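Local coordinates for D-alanine--D-alanine ligase (Acinetobacter baumannii ACICU, PDB 5D8D), which probably joins two D-alanines into D-alanyl-D-alanine at the expense of ATP, a step of bacterial cell-wall peptidoglycan biosynthesis, at residues 180-188 with 192-200; 249-257 with 266-275. All coordinates share one frame; numbering follows the deposited sequence.

Both contacts are antiparallel pairings in one four-stranded sheet, within the ATP-grasp part of the chain. Across that sheet the order is 192-198, 181-189, 252-259, 264-270, so interaction 1 pairs one outer strand with its neighbour and interaction 2 does the same at the other side. They come in series along the chain, each a hairpin, with helix 229-245 between them, and their centres lie about 9 Å apart. The middle strands 181-189 and 252-259 join them: Thr185 OG1 of interaction 1 lies 2.6 Å from Asp255 OD1 of interaction 2. The sheet thus brings predicted ATP-site residues beside the predicted metal ligands.

Interaction 1 of 2, residues 180-188 with 192-200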
loop_
_atom_site.group_PDB
_atom_site.type_symbol
_atom_site.label_atom_id
_atom_site.label_comp_id
_atom_site.label_asym_id
_atom_site.label_seq_id
_atom_site.Cartn_x
_atom_site.Cartn_y
_atom_site.Cartn_z
ATOM N N THR A 180 20.654 -14.674 15.160
ATOM C CA THR A 180 20.487 -15.593 16.268
ATOM C C THR A 180 20.007 -14.786 17.456
ATOM O O THR A 180 20.637 -13.763 17.838
ATOM C CB THR A 180 21.800 -16.285 16.667
ATOM O OG1 THR A 180 22.760 -15.278 17.019
ATOM C CG2 THR A 180 22.330 -17.177 15.525
ATOM N N GLY A 181 18.904 -15.271 18.029
ATOM C CA GLY A 181 18.372 -14.708 19.248
ATOM C C GLY A 181 16.978 -15.187 19.585
ATOM O O GLY A 181 16.582 -16.298 19.260
ATOM N N ARG A 182 16.237 -14.308 20.239
ATOM C CA ARG A 182 14.895 -14.584 20.716
ATOM C C ARG A 182 13.912 -13.630 20.028
ATOM O O ARG A 182 14.255 -12.477 19.746
ATOM C CB ARG A 182 14.887 -14.357 22.220
ATOM C CG ARG A 182 15.871 -15.252 22.973
ATOM C CD ARG A 182 15.780 -15.020 24.461
ATOM N NE ARG A 182 16.116 -13.657 24.858
ATOM C CZ ARG A 182 15.921 -13.160 26.086
ATOM N NH1 ARG A 182 15.392 -13.908 27.049
ATOM N NH2 ARG A 182 16.266 -11.907 26.375
ATOM N N GLU A 183 12.709 -14.124 19.750
ATOM C CA GLU A 183 11.692 -13.383 19.021
ATOM C C GLU A 183 10.605 -12.922 19.958
ATOM O O GLU A 183 10.168 -13.683 20.814
ATOM C CB GLU A 183 11.093 -14.260 17.938
ATOM C CG GLU A 183 10.349 -13.463 16.887
ATOM C CD GLU A 183 9.763 -14.322 15.797
ATOM O OE1 GLU A 183 10.338 -15.410 15.559
ATOM O OE2 GLU A 183 8.745 -13.881 15.174
ATOM N N PHE A 184 10.187 -11.673 19.789
ATOM C CA PHE A 184 9.169 -11.033 20.619
ATOM C C PHE A 184 8.023 -10.464 19.797
ATOM O O PHE A 184 8.228 -10.164 18.636
ATOM C CB PHE A 184 9.810 -9.910 21.421
ATOM C CG PHE A 184 10.934 -10.381 22.268
ATOM C CD1 PHE A 184 12.215 -10.509 21.736
ATOM C CD2 PHE A 184 10.713 -10.763 23.582
ATOM C CE1 PHE A 184 13.268 -10.959 22.518
ATOM C CE2 PHE A 184 11.765 -11.215 24.373
ATOM C CZ PHE A 184 13.041 -11.317 23.842
ATOM N N THR A 185 6.818 -10.351 20.381
ATOM C CA THR A 185 5.731 -9.606 19.756
ATOM C C THR A 185 5.318 -8.483 20.665
ATOM O O THR A 185 5.259 -8.612 21.879
ATOM C CB THR A 185 4.550 -10.481 19.295
ATOM O OG1 THR A 185 3.798 -9.789 18.281
ATOM C CG2 THR A 185 3.627 -10.805 20.364
ATOM N N ILE A 186 5.078 -7.338 20.067
ATOM C CA ILE A 186 4.676 -6.144 20.809
ATOM C C ILE A 186 3.329 -5.763 20.252
ATOM O O ILE A 186 3.240 -5.401 19.110
ATOM C CB ILE A 186 5.715 -5.046 20.624
ATOM C CG1 ILE A 186 7.018 -5.548 21.230
ATOM C CG2 ILE A 186 5.251 -3.756 21.295
ATOM C CD1 ILE A 186 7.888 -6.358 20.302
ATOM N N SER A 187 2.299 -5.876 21.064
ATOM C CA SER A 187 0.937 -5.625 20.640
ATOM C C SER A 187 0.612 -4.164 20.804
ATOM O O SER A 187 1.245 -3.473 21.572
ATOM C CB SER A 187 -0.037 -6.461 21.471
ATOM O OG SER A 187 0.209 -7.847 21.311
ATOM N N PHE A 188 -0.410 -3.696 20.100
ATOM C CA PHE A 188 -0.761 -2.283 20.167
ATOM C C PHE A 188 -2.222 -2.129 20.480
ATOM O O PHE A 188 -3.031 -2.908 20.018
ATOM C CB PHE A 188 -0.360 -1.545 18.859
ATOM C CG PHE A 188 1.101 -1.187 18.799
ATOM C CD1 PHE A 188 2.041 -2.135 18.423
ATOM C CD2 PHE A 188 1.539 0.075 19.186
ATOM C CE1 PHE A 188 3.388 -1.850 18.420
ATOM C CE2 PHE A 188 2.900 0.383 19.172
ATOM C CZ PHE A 188 3.823 -0.588 18.768
ATOM N N GLN A 192 -0.848 2.594 21.075
ATOM C CA GLN A 192 0.324 2.489 22.003
ATOM C C GLN A 192 0.750 1.054 22.319
ATOM O O GLN A 192 -0.057 0.142 22.218
ATOM C CB GLN A 192 0.029 3.220 23.311
ATOM C CG GLN A 192 -0.285 4.696 23.107
ATOM C CD GLN A 192 0.899 5.498 22.529
ATOM O OE1 GLN A 192 0.747 6.172 21.506
ATOM N NE2 GLN A 192 2.077 5.425 23.179
ATOM N N PRO A 193 2.017 0.857 22.724
ATOM C CA PRO A 193 2.532 -0.510 22.988
ATOM C C PRO A 193 2.035 -1.122 24.289
ATOM O O PRO A 193 1.936 -0.450 25.304
ATOM C CB PRO A 193 4.051 -0.311 23.083
ATOM C CG PRO A 193 4.303 1.145 22.750
ATOM C CD PRO A 193 3.041 1.879 23.014
ATOM N N LEU A 194 1.718 -2.401 24.233
ATOM C CA LEU A 194 1.299 -3.165 25.371
ATOM C C LEU A 194 2.525 -4.012 25.779
ATOM O O LEU A 194 3.489 -4.109 25.019
ATOM C CB LEU A 194 0.080 -4.046 24.983
ATOM C CG LEU A 194 -1.246 -3.310 24.751
ATOM C CD1 LEU A 194 -2.299 -4.232 24.119
ATOM C CD2 LEU A 194 -1.757 -2.723 26.056
ATOM N N PRO A 195 2.493 -4.632 26.979
ATOM C CA PRO A 195 3.601 -5.475 27.471
ATOM C C PRO A 195 4.065 -6.474 26.448
ATOM O O PRO A 195 3.233 -7.047 25.741
ATOM C CB PRO A 195 2.966 -6.221 28.646
ATOM C CG PRO A 195 1.945 -5.290 29.155
ATOM C CD PRO A 195 1.376 -4.617 27.941
ATOM N N VAL A 196 5.369 -6.680 26.370
ATOM C CA VAL A 196 5.925 -7.511 25.289
ATOM C C VAL A 196 5.747 -8.995 25.606
ATOM O O VAL A 196 5.562 -9.362 26.751
ATOM C CB VAL A 196 7.355 -7.091 24.782
ATOM C CG1 VAL A 196 7.885 -5.814 25.391
ATOM C CG2 VAL A 196 8.367 -8.195 24.830
ATOM N N ILE A 197 5.752 -9.832 24.571
ATOM C CA ILE A 197 5.586 -11.246 24.735
ATOM C C ILE A 197 6.667 -11.968 23.961
ATOM O O ILE A 197 6.755 -11.752 22.766
ATOM C CB ILE A 197 4.226 -11.695 24.212
ATOM C CG1 ILE A 197 3.131 -11.090 25.083
ATOM C CG2 ILE A 197 4.140 -13.240 24.214
ATOM C CD1 ILE A 197 1.718 -11.456 24.638
ATOM N N ARG A 198 7.449 -12.839 24.610
ATOM C CA ARG A 198 8.372 -13.737 23.895
ATOM C C ARG A 198 7.602 -14.842 23.162
ATOM O O ARG A 198 6.640 -15.381 23.687
ATOM C CB ARG A 198 9.365 -14.415 24.862
ATOM C CG ARG A 198 10.603 -15.036 24.186
ATOM C CD ARG A 198 11.294 -16.115 25.020
ATOM N NE ARG A 198 11.162 -15.774 26.424
ATOM C CZ ARG A 198 10.714 -16.547 27.402
ATOM N NH1 ARG A 198 10.423 -17.817 27.203
ATOM N NH2 ARG A 198 10.604 -16.018 28.626
ATOM N N LEU A 199 8.065 -15.206 21.974
ATOM C CA LEU A 199 7.420 -16.221 21.140
ATOM C C LEU A 199 8.124 -17.569 21.136
ATOM O O LEU A 199 9.240 -17.694 21.611
ATOM C CB LEU A 199 7.363 -15.715 19.708
ATOM C CG LEU A 199 6.551 -14.450 19.455
ATOM C CD1 LEU A 199 6.723 -14.062 18.007
ATOM C CD2 LEU A 199 5.088 -14.711 19.727
ATOM N N GLN A 200 7.447 -18.563 20.562
ATOM C CA GLN A 200 7.935 -19.940 20.475
ATOM C C GLN A 200 7.121 -20.722 19.440
ATOM O O GLN A 200 7.663 -21.537 18.694
ATOM C CB GLN A 200 7.857 -20.634 21.857
ATOM C CG GLN A 200 9.091 -21.466 22.218
ATOM C CD GLN A 200 10.378 -20.633 22.260
ATOM O OE1 GLN A 200 10.625 -19.887 23.220
ATOM N NE2 GLN A 200 11.199 -20.743 21.205
#
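The Phe188 ring has Pro193 over one face: Pro193 CA stands 4.2 Å from the ring centroid and 23° off its normal, displaced toward the rim, in a CH-pi contact. Phe188 CE2 also meets Pro193 CG at 3.9 Å, and beyond the two segments the ring stacks with Phe243. The Phe184 ring is approached obliquely, Val196 CG2 lying 3.7 Å from Phe184 CD2 while the aliphatic CB and CG of Arg198 pass by CE2. With Phe184 CG opposite the carbonyl carbon (chi1 -57°), the ring's far end reaches the guanidinium of Arg182, whose one face carries Phe184 CZ near its rim. The Arg198 guanidinium is turned perpendicular to the Phe184 ring, and its NE bonds to the Cys225 carbonyl.

Between these aromatics, Ile186 CG1 packs 3.9 Å from Val196 CB, the two side chains lying alongside and pointing the same way. Ile186 and Phe188 also touch helix 229-245. Thr185 and Ile197 project to the other side of the sheet, where Thr185 CG2 rests against Ile197 CB. The threonine hydroxyl, placed anti to the backbone N (chi1 -158°), turns from this apolar contact to Asp255 and Arg253.

The backbones pair in two ladders. Thr185 and Ile197 exchange two hydrogen bonds, and Leu199 N reaches Glu183 O at 2.8 Å. After the break between the ladders, Leu194 N bonds to Ser187 O at 2.9 Å, with the register shifted by one. Near the other end, Leu199 CD1 sits against the Glu183 carboxylate, 3.5 Å from OE2. This is a beta hairpin with an interrupted outer strand in the ATP-grasp fold; residues 180-185 belong to the predicted ATP site.

Interaction 2 of 2, residues 249-257 with 266-275; sequences EGWGRIDAM and LLEVNTVPGM
A classic beta bulge interrupts this antiparallel hairpin of the ATP-grasp fold, where Leu267 and Glu268 both face Asp255. Asp255 O accepts Leu267 N at 2.8 Å and Glu268 N only weakly, while Asp255 N donates to Glu268 O. Arg253 and Asn270 exchange two backbone hydrogen bonds. The side chains of Asp255 and Glu268 run side by side, their carboxylate planes nearly parallel (13°), with Asp255 OD2 4.3 Å from Glu268 OE2 and Asn270 on the same face, consistent with the predicted role of all three as magnesium ligands. Arg253 NH2 forms a salt bridge with Asp255 OD1, 2.8 Å, whose hydrogen bond is bent and weak; Thr185 OG1 also holds both. On the opposite face, Ile254 CD1 touches Val269 CG2 at 3.7 Å. At the hairpin's open end, Trp251 CG lies between the backbone N and the carbonyl carbon (chi1 75°), which lays the six-membered ring against Pro273, CD over one face and 3.7 Å from the centroid. Met275 SD approaches that ring obliquely. Pro273 CG also abuts Gly252 CA, where the backbone angles call for glycine.

Helices 280-286 and 292-301 pack on Trp251 and Met275, whereas strand 181-189 flanks strand 252-259 on the side away from 264-270.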
loop_
_atom_site.group_PDB
_atom_site.type_symbol
_atom_site.label_atom_id
_atom_site.label_comp_id
_atom_site.label_asym_id
_atom_site.label_seq_id
_atom_site.Cartn_x
_atom_site.Cartn_y
_atom_site.Cartn_z
ATOM N N GLU A 249 -2.456 2.022 12.569
ATOM C CA GLU A 249 -3.258 2.812 13.537
ATOM C C GLU A 249 -4.073 1.895 14.406
ATOM O O GLU A 249 -4.492 0.832 13.950
ATOM C CB GLU A 249 -4.259 3.747 12.852
ATOM C CG GLU A 249 -3.711 5.038 12.257
ATOM C CD GLU A 249 -4.837 5.812 11.563
ATOM O OE1 GLU A 249 -5.619 6.507 12.269
ATOM O OE2 GLU A 249 -4.980 5.680 10.316
ATOM N N GLY A 250 -4.314 2.331 15.643
ATOM C CA GLY A 250 -5.217 1.618 16.551
ATOM C C GLY A 250 -4.617 0.401 17.262
ATOM O O GLY A 250 -4.228 0.471 18.401
ATOM N N TRP A 251 -4.550 -0.714 16.588
ATOM C CA TRP A 251 -4.117 -1.905 17.220
ATOM C C TRP A 251 -3.421 -2.757 16.205
ATOM O O TRP A 251 -3.449 -2.451 15.058
ATOM C CB TRP A 251 -5.328 -2.593 17.836
ATOM C CG TRP A 251 -6.212 -3.283 16.867
ATOM C CD1 TRP A 251 -6.929 -2.728 15.857
ATOM C CD2 TRP A 251 -6.504 -4.687 16.845
ATOM N NE1 TRP A 251 -7.643 -3.701 15.198
ATOM C CE2 TRP A 251 -7.388 -4.910 15.785
ATOM C CE3 TRP A 251 -6.092 -5.779 17.629
ATOM C CZ2 TRP A 251 -7.871 -6.185 15.478
ATOM C CZ3 TRP A 251 -6.570 -7.056 17.319
ATOM C CH2 TRP A 251 -7.457 -7.240 16.261
ATOM N N GLY A 252 -2.776 -3.813 16.654
ATOM C CA GLY A 252 -1.875 -4.602 15.830
ATOM C C GLY A 252 -0.666 -5.100 16.622
ATOM O O GLY A 252 -0.531 -4.850 17.827
ATOM N N ARG A 253 0.212 -5.800 15.930
ATOM C CA ARG A 253 1.408 -6.365 16.529
ATOM C C ARG A 253 2.598 -6.031 15.645
ATOM O O ARG A 253 2.465 -6.040 14.404
ATOM C CB ARG A 253 1.301 -7.870 16.593
ATOM C CG ARG A 253 0.300 -8.426 17.595
ATOM C CD ARG A 253 0.128 -9.947 17.434
ATOM N NE ARG A 253 1.427 -10.578 17.244
ATOM C CZ ARG A 253 1.676 -11.676 16.542
ATOM N NH1 ARG A 253 0.696 -12.365 15.960
ATOM N NH2 ARG A 253 2.943 -12.105 16.446
ATOM N N ILE A 254 3.739 -5.753 16.280
ATOM C CA ILE A 254 5.019 -5.750 15.612
ATOM C C ILE A 254 5.805 -6.915 16.147
ATOM O O ILE A 254 5.891 -7.092 17.367
ATOM C CB ILE A 254 5.807 -4.497 15.963
ATOM C CG1 ILE A 254 5.019 -3.235 15.544
ATOM C CG2 ILE A 254 7.206 -4.550 15.336
ATOM C CD1 ILE A 254 5.168 -2.825 14.101
ATOM N N ASP A 255 6.412 -7.696 15.268
ATOM C CA ASP A 255 7.351 -8.737 15.708
ATOM C C ASP A 255 8.792 -8.266 15.591
ATOM O O ASP A 255 9.168 -7.541 14.650
ATOM C CB ASP A 255 7.183 -9.989 14.893
ATOM C CG ASP A 255 5.847 -10.682 15.148
ATOM O OD1 ASP A 255 5.093 -10.337 16.111
ATOM O OD2 ASP A 255 5.564 -11.601 14.347
ATOM N N ALA A 256 9.610 -8.686 16.540
ATOM C CA ALA A 256 11.008 -8.263 16.564
ATOM C C ALA A 256 11.906 -9.362 17.130
ATOM O O ALA A 256 11.431 -10.306 17.762
ATOM C CB ALA A 256 11.146 -6.976 17.358
ATOM N N MET A 257 13.194 -9.232 16.848
ATOM C CA MET A 257 14.260 -10.106 17.339
ATOM C C MET A 257 15.156 -9.325 18.321
ATOM O O MET A 257 15.410 -8.141 18.108
ATOM C CB MET A 257 15.104 -10.536 16.144
ATOM C CG MET A 257 15.550 -11.974 16.162
ATOM S SD MET A 257 14.191 -13.109 15.864
ATOM C CE MET A 257 15.019 -14.450 14.981
ATOM N N LEU A 266 13.753 -5.385 13.789
ATOM C CA LEU A 266 12.351 -5.452 13.413
ATOM C C LEU A 266 12.073 -6.483 12.322
ATOM O O LEU A 266 12.773 -6.527 11.312
ATOM C CB LEU A 266 11.878 -4.110 12.932
ATOM C CG LEU A 266 11.898 -2.988 13.955
ATOM C CD1 LEU A 266 11.845 -1.684 13.185
ATOM C CD2 LEU A 266 10.729 -3.051 14.901
ATOM N N LEU A 267 11.021 -7.288 12.528
ATOM C CA LEU A 267 10.707 -8.422 11.656
ATOM C C LEU A 267 9.518 -8.150 10.724
ATOM O O LEU A 267 9.642 -8.283 9.504
ATOM C CB LEU A 267 10.482 -9.685 12.483
ATOM C CG LEU A 267 11.588 -10.750 12.581
ATOM C CD1 LEU A 267 12.998 -10.236 12.406
ATOM C CD2 LEU A 267 11.458 -11.530 13.887
ATOM N N GLU A 268 8.380 -7.783 11.284
ATOM C CA GLU A 268 7.187 -7.571 10.487
ATOM C C GLU A 268 6.098 -6.954 11.303
ATOM O O GLU A 268 6.226 -6.827 12.521
ATOM C CB GLU A 268 6.683 -8.876 9.848
ATOM C CG GLU A 268 6.054 -9.869 10.783
ATOM C CD GLU A 268 5.331 -10.990 10.048
ATOM O OE1 GLU A 268 5.986 -11.673 9.222
ATOM O OE2 GLU A 268 4.118 -11.177 10.337
ATOM N N VAL A 269 5.029 -6.573 10.624
ATOM C CA VAL A 269 3.877 -5.913 11.237
ATOM C C VAL A 269 2.657 -6.746 10.909
ATOM O O VAL A 269 2.617 -7.409 9.836
ATOM C CB VAL A 269 3.681 -4.446 10.753
ATOM C CG1 VAL A 269 3.313 -4.369 9.267
ATOM C CG2 VAL A 269 2.598 -3.768 11.547
ATOM N N ASN A 270 1.697 -6.736 11.849
ATOM C CA ASN A 270 0.411 -7.382 11.673
ATOM C C ASN A 270 -0.664 -6.418 12.006
ATOM O O ASN A 270 -0.757 -5.991 13.143
ATOM C CB ASN A 270 0.305 -8.594 12.545
ATOM C CG ASN A 270 -0.870 -9.453 12.187
ATOM O OD1 ASN A 270 -1.875 -8.995 11.602
ATOM N ND2 ASN A 270 -0.764 -10.722 12.533
ATOM N N THR A 271 -1.457 -6.047 10.994
ATOM C CA THR A 271 -2.547 -5.047 11.122
ATOM C C THR A 271 -3.961 -5.584 11.405
ATOM O O THR A 271 -4.853 -4.776 11.693
ATOM C CB THR A 271 -2.679 -4.203 9.856
ATOM O OG1 THR A 271 -2.862 -5.068 8.742
ATOM C CG2 THR A 271 -1.470 -3.369 9.655
ATOM N N VAL A 272 -4.179 -6.895 11.273
ATOM C CA VAL A 272 -5.376 -7.576 11.888
ATOM C C VAL A 272 -4.984 -8.860 12.634
ATOM O O VAL A 272 -4.988 -9.957 12.085
ATOM C CB VAL A 272 -6.631 -7.656 10.921
ATOM C CG1 VAL A 272 -6.302 -7.408 9.462
ATOM C CG2 VAL A 272 -7.469 -8.913 11.068
ATOM N N PRO A 273 -4.581 -8.714 13.901
ATOM C CA PRO A 273 -4.213 -9.898 14.645
ATOM C C PRO A 273 -5.394 -10.775 15.033
ATOM O O PRO A 273 -6.546 -10.304 15.103
ATOM C CB PRO A 273 -3.566 -9.347 15.910
ATOM C CG PRO A 273 -3.209 -7.947 15.602
ATOM C CD PRO A 273 -4.212 -7.481 14.613
ATOM N N GLY A 274 -5.081 -12.039 15.305
ATOM C CA GLY A 274 -5.989 -12.962 15.901
ATOM C C GLY A 274 -6.665 -12.435 17.159
ATOM O O GLY A 274 -6.096 -11.639 17.938
ATOM N N MET A 275 -7.942 -12.804 17.276
ATOM C CA MET A 275 -8.690 -12.638 18.477
ATOM C C MET A 275 -9.273 -14.000 18.897
ATOM O O MET A 275 -10.218 -14.066 19.699
ATOM C CB MET A 275 -9.728 -11.533 18.266
ATOM C CG MET A 275 -9.087 -10.146 18.123
ATOM S SD MET A 275 -8.484 -9.438 19.667
ATOM C CE MET A 275 -9.990 -8.799 20.368
#